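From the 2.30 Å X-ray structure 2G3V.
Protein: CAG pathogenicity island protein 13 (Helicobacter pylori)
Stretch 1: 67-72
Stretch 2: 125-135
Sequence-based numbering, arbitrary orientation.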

# COMPACT_ATOMS: atom_id res chain seq x y z
N ARG A 67 -15.40 -13.47 5.69
CA ARG A 67 -16.43 -14.35 5.17
C ARG A 67 -16.75 -14.06 3.70
O ARG A 67 -17.13 -14.96 2.94
CB ARG A 67 -17.73 -14.21 5.99
CG ARG A 67 -17.67 -14.79 7.40
CD ARG A 67 -19.04 -14.72 8.05
NE ARG A 67 -19.04 -15.17 9.44
CZ ARG A 67 -19.03 -16.45 9.83
NH1 ARG A 67 -19.00 -17.42 8.93
NH2 ARG A 67 -19.07 -16.74 11.12
N ASN A 68 -16.59 -12.81 3.30
CA ASN A 68 -16.88 -12.42 1.94
C ASN A 68 -15.69 -12.33 1.01
O ASN A 68 -15.87 -12.27 -0.20
CB ASN A 68 -17.63 -11.09 1.94
CG ASN A 68 -19.03 -11.23 2.47
OD1 ASN A 68 -19.87 -11.86 1.84
ND2 ASN A 68 -19.29 -10.65 3.63
N TYR A 69 -14.48 -12.32 1.55
CA TYR A 69 -13.28 -12.23 0.71
C TYR A 69 -12.55 -13.55 0.56
O TYR A 69 -12.13 -13.91 -0.54
CB TYR A 69 -12.29 -11.20 1.27
CG TYR A 69 -12.69 -9.74 1.11
CD1 TYR A 69 -11.73 -8.77 0.79
CD2 TYR A 69 -14.01 -9.32 1.32
CE1 TYR A 69 -12.06 -7.43 0.67
CE2 TYR A 69 -14.36 -7.96 1.21
CZ TYR A 69 -13.37 -7.02 0.89
OH TYR A 69 -13.65 -5.68 0.79
N MSE A 70 -12.40 -14.27 1.67
CA MSE A 70 -11.67 -15.53 1.62
C MSE A 70 -12.42 -16.54 0.81
O MSE A 70 -13.65 -16.50 0.75
CB MSE A 70 -11.44 -16.04 3.03
CG MSE A 70 -10.65 -15.05 3.85
SE MSE A 70 -9.16 -14.43 2.78
CE MSE A 70 -7.82 -15.54 3.63
N LYS A 71 -11.68 -17.42 0.12
CA LYS A 71 -12.34 -18.44 -0.68
C LYS A 71 -12.96 -19.42 0.32
O LYS A 71 -14.07 -19.93 0.15
CB LYS A 71 -11.33 -19.15 -1.58
CG LYS A 71 -11.96 -20.01 -2.67
CD LYS A 71 -10.90 -20.70 -3.51
CE LYS A 71 -9.99 -19.72 -4.26
NZ LYS A 71 -10.70 -18.92 -5.29
N ASP A 72 -12.22 -19.66 1.40
CA ASP A 72 -12.65 -20.55 2.46
C ASP A 72 -12.50 -19.85 3.80
O ASP A 72 -11.43 -19.83 4.38
CB ASP A 72 -11.78 -21.82 2.46
CG ASP A 72 -12.34 -22.90 3.35
OD1 ASP A 72 -12.89 -22.57 4.42
OD2 ASP A 72 -12.22 -24.08 2.97
N PHE A 125 -4.18 -6.94 0.77
CA PHE A 125 -4.98 -7.00 1.98
C PHE A 125 -6.24 -6.15 1.84
O PHE A 125 -6.97 -5.97 2.80
CB PHE A 125 -4.17 -6.50 3.19
CG PHE A 125 -3.04 -7.40 3.58
CD1 PHE A 125 -3.29 -8.63 4.19
CD2 PHE A 125 -1.72 -7.02 3.33
CE1 PHE A 125 -2.23 -9.49 4.53
CE2 PHE A 125 -0.65 -7.86 3.67
CZ PHE A 125 -0.90 -9.10 4.27
N PHE A 126 -6.49 -5.62 0.65
CA PHE A 126 -7.66 -4.78 0.46
C PHE A 126 -8.60 -5.25 -0.66
O PHE A 126 -9.82 -5.23 -0.52
CB PHE A 126 -7.21 -3.33 0.20
CG PHE A 126 -8.34 -2.42 -0.16
CD1 PHE A 126 -9.25 -2.00 0.81
CD2 PHE A 126 -8.53 -2.01 -1.49
CE1 PHE A 126 -10.31 -1.20 0.47
CE2 PHE A 126 -9.60 -1.21 -1.84
CZ PHE A 126 -10.49 -0.80 -0.86
N SER A 127 -8.01 -5.67 -1.76
CA SER A 127 -8.77 -6.14 -2.90
C SER A 127 -9.40 -7.51 -2.69
O SER A 127 -8.73 -8.47 -2.30
CB SER A 127 -7.87 -6.20 -4.13
OG SER A 127 -8.25 -7.28 -4.95
N LYS A 128 -10.71 -7.58 -2.96
CA LYS A 128 -11.44 -8.84 -2.81
C LYS A 128 -10.95 -9.91 -3.78
O LYS A 128 -10.81 -11.06 -3.41
CB LYS A 128 -12.94 -8.63 -3.03
CG LYS A 128 -13.74 -9.92 -2.87
CD LYS A 128 -15.22 -9.66 -3.05
CE LYS A 128 -15.74 -8.65 -2.03
NZ LYS A 128 -17.13 -8.28 -2.38
N PRO A 129 -10.69 -9.53 -5.04
CA PRO A 129 -10.22 -10.54 -5.99
C PRO A 129 -8.88 -11.13 -5.57
O PRO A 129 -8.70 -12.34 -5.62
CB PRO A 129 -10.13 -9.77 -7.31
CG PRO A 129 -11.13 -8.69 -7.13
CD PRO A 129 -10.96 -8.25 -5.72
N ILE A 130 -7.94 -10.28 -5.16
CA ILE A 130 -6.60 -10.73 -4.75
C ILE A 130 -6.65 -11.74 -3.58
O ILE A 130 -6.03 -12.81 -3.64
CB ILE A 130 -5.71 -9.54 -4.29
CG1 ILE A 130 -5.58 -8.51 -5.41
CG2 ILE A 130 -4.33 -10.05 -3.85
CD1 ILE A 130 -4.91 -9.03 -6.68
N MSE A 131 -7.39 -11.38 -2.53
CA MSE A 131 -7.51 -12.22 -1.35
C MSE A 131 -8.36 -13.48 -1.57
O MSE A 131 -8.16 -14.49 -0.90
CB MSE A 131 -8.08 -11.38 -0.22
CG MSE A 131 -7.30 -10.09 0.03
SE MSE A 131 -8.15 -8.95 1.35
CE MSE A 131 -7.67 -10.01 2.92
N PHE A 132 -9.31 -13.43 -2.48
CA PHE A 132 -10.15 -14.59 -2.77
C PHE A 132 -9.30 -15.64 -3.51
O PHE A 132 -9.39 -16.85 -3.24
CB PHE A 132 -11.33 -14.19 -3.65
CG PHE A 132 -12.28 -15.32 -3.94
CD1 PHE A 132 -13.11 -15.83 -2.94
CD2 PHE A 132 -12.36 -15.87 -5.22
CE1 PHE A 132 -14.01 -16.87 -3.22
CE2 PHE A 132 -13.25 -16.90 -5.50
CZ PHE A 132 -14.08 -17.40 -4.50
N LYS A 133 -8.48 -15.17 -4.44
CA LYS A 133 -7.64 -16.09 -5.19
C LYS A 133 -6.56 -16.70 -4.33
O LYS A 133 -6.18 -17.86 -4.54
CB LYS A 133 -7.01 -15.41 -6.40
CG LYS A 133 -6.37 -16.39 -7.35
CD LYS A 133 -5.91 -15.69 -8.61
CE LYS A 133 -5.27 -16.67 -9.55
NZ LYS A 133 -4.55 -15.95 -10.64
N MSE A 134 -6.05 -15.95 -3.36
CA MSE A 134 -4.98 -16.47 -2.50
C MSE A 134 -5.40 -17.75 -1.83
O MSE A 134 -6.57 -18.13 -1.87
CB MSE A 134 -4.61 -15.48 -1.40
CG MSE A 134 -3.70 -14.34 -1.81
SE MSE A 134 -3.09 -13.52 -0.16
CE MSE A 134 -1.29 -14.17 -0.17
N SER A 135 -4.42 -18.42 -1.22
CA SER A 135 -4.67 -19.66 -0.49
C SER A 135 -4.38 -19.36 0.98
O SER A 135 -3.95 -18.26 1.32
CB SER A 135 -3.77 -20.79 -0.99
OG SER A 135 -2.40 -20.44 -0.88

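The end of one helix, with the turn that follows it, packs against a short helix, burying 536 Å², both sides summed, without a clear hydrogen bond between them; aromatic rings, lysine chains and selenium do the work. Phe-126 contributes through its backbone: its side chain points away, while its O sits 3.4 Å from Tyr-69 CE1, near the plane of the ring, where the slightly positive ring hydrogens suit a carbonyl. Ser-127 also turns away and serves its own helix, its OG accepting from Ile-130 N at 3.0 Å to cap the first turn.

Lys-128 then covers a face of the Tyr-69 ring. Its CB lies 4.0 Å from the Tyr-69 ring centroid, nearly on the normal, and its CE reaches to 3.6 Å from Tyr-69 CE2. Lysine suits this exposed margin because its methylenes can pack on the ring while its charged end stays outside. Pro-129 and Ile-130 make no contact across the pair.

One helical turn past Ser-127, buried Met-131, a selenomethionine, points toward the partner and meets the tyrosine edge: Met-131 SE is 3.6 Å from Tyr-69 CD1, and Met-131 CB 4.4 Å from Met-70 SE. The CA-to-CB bond of Met-70 points away, yet its flexible chain brings Met-70 SE back to within 3.8 Å of Met-131 O.

Phe-132 marks the tightest backbone approach: its CA is 3.1 Å from Tyr-69 O, a CA-H...O contact, and its CA lies 4.7 Å from Met-70 CA. Lys-71 covers a face of the phenylalanine ring, with NZ 3.7 Å and CG 4.1 Å from the Phe-132 centroid, combining cation-pi and CH-pi contacts; the exposed ring offers a flat face to which a long lysine can bring both methylenes and amine. The rule recurs with roles exchanged: each stretch offers a ring, and a lysine from the other lies over its face. Beyond Phe-132, Lys-133 and Met-134 add little.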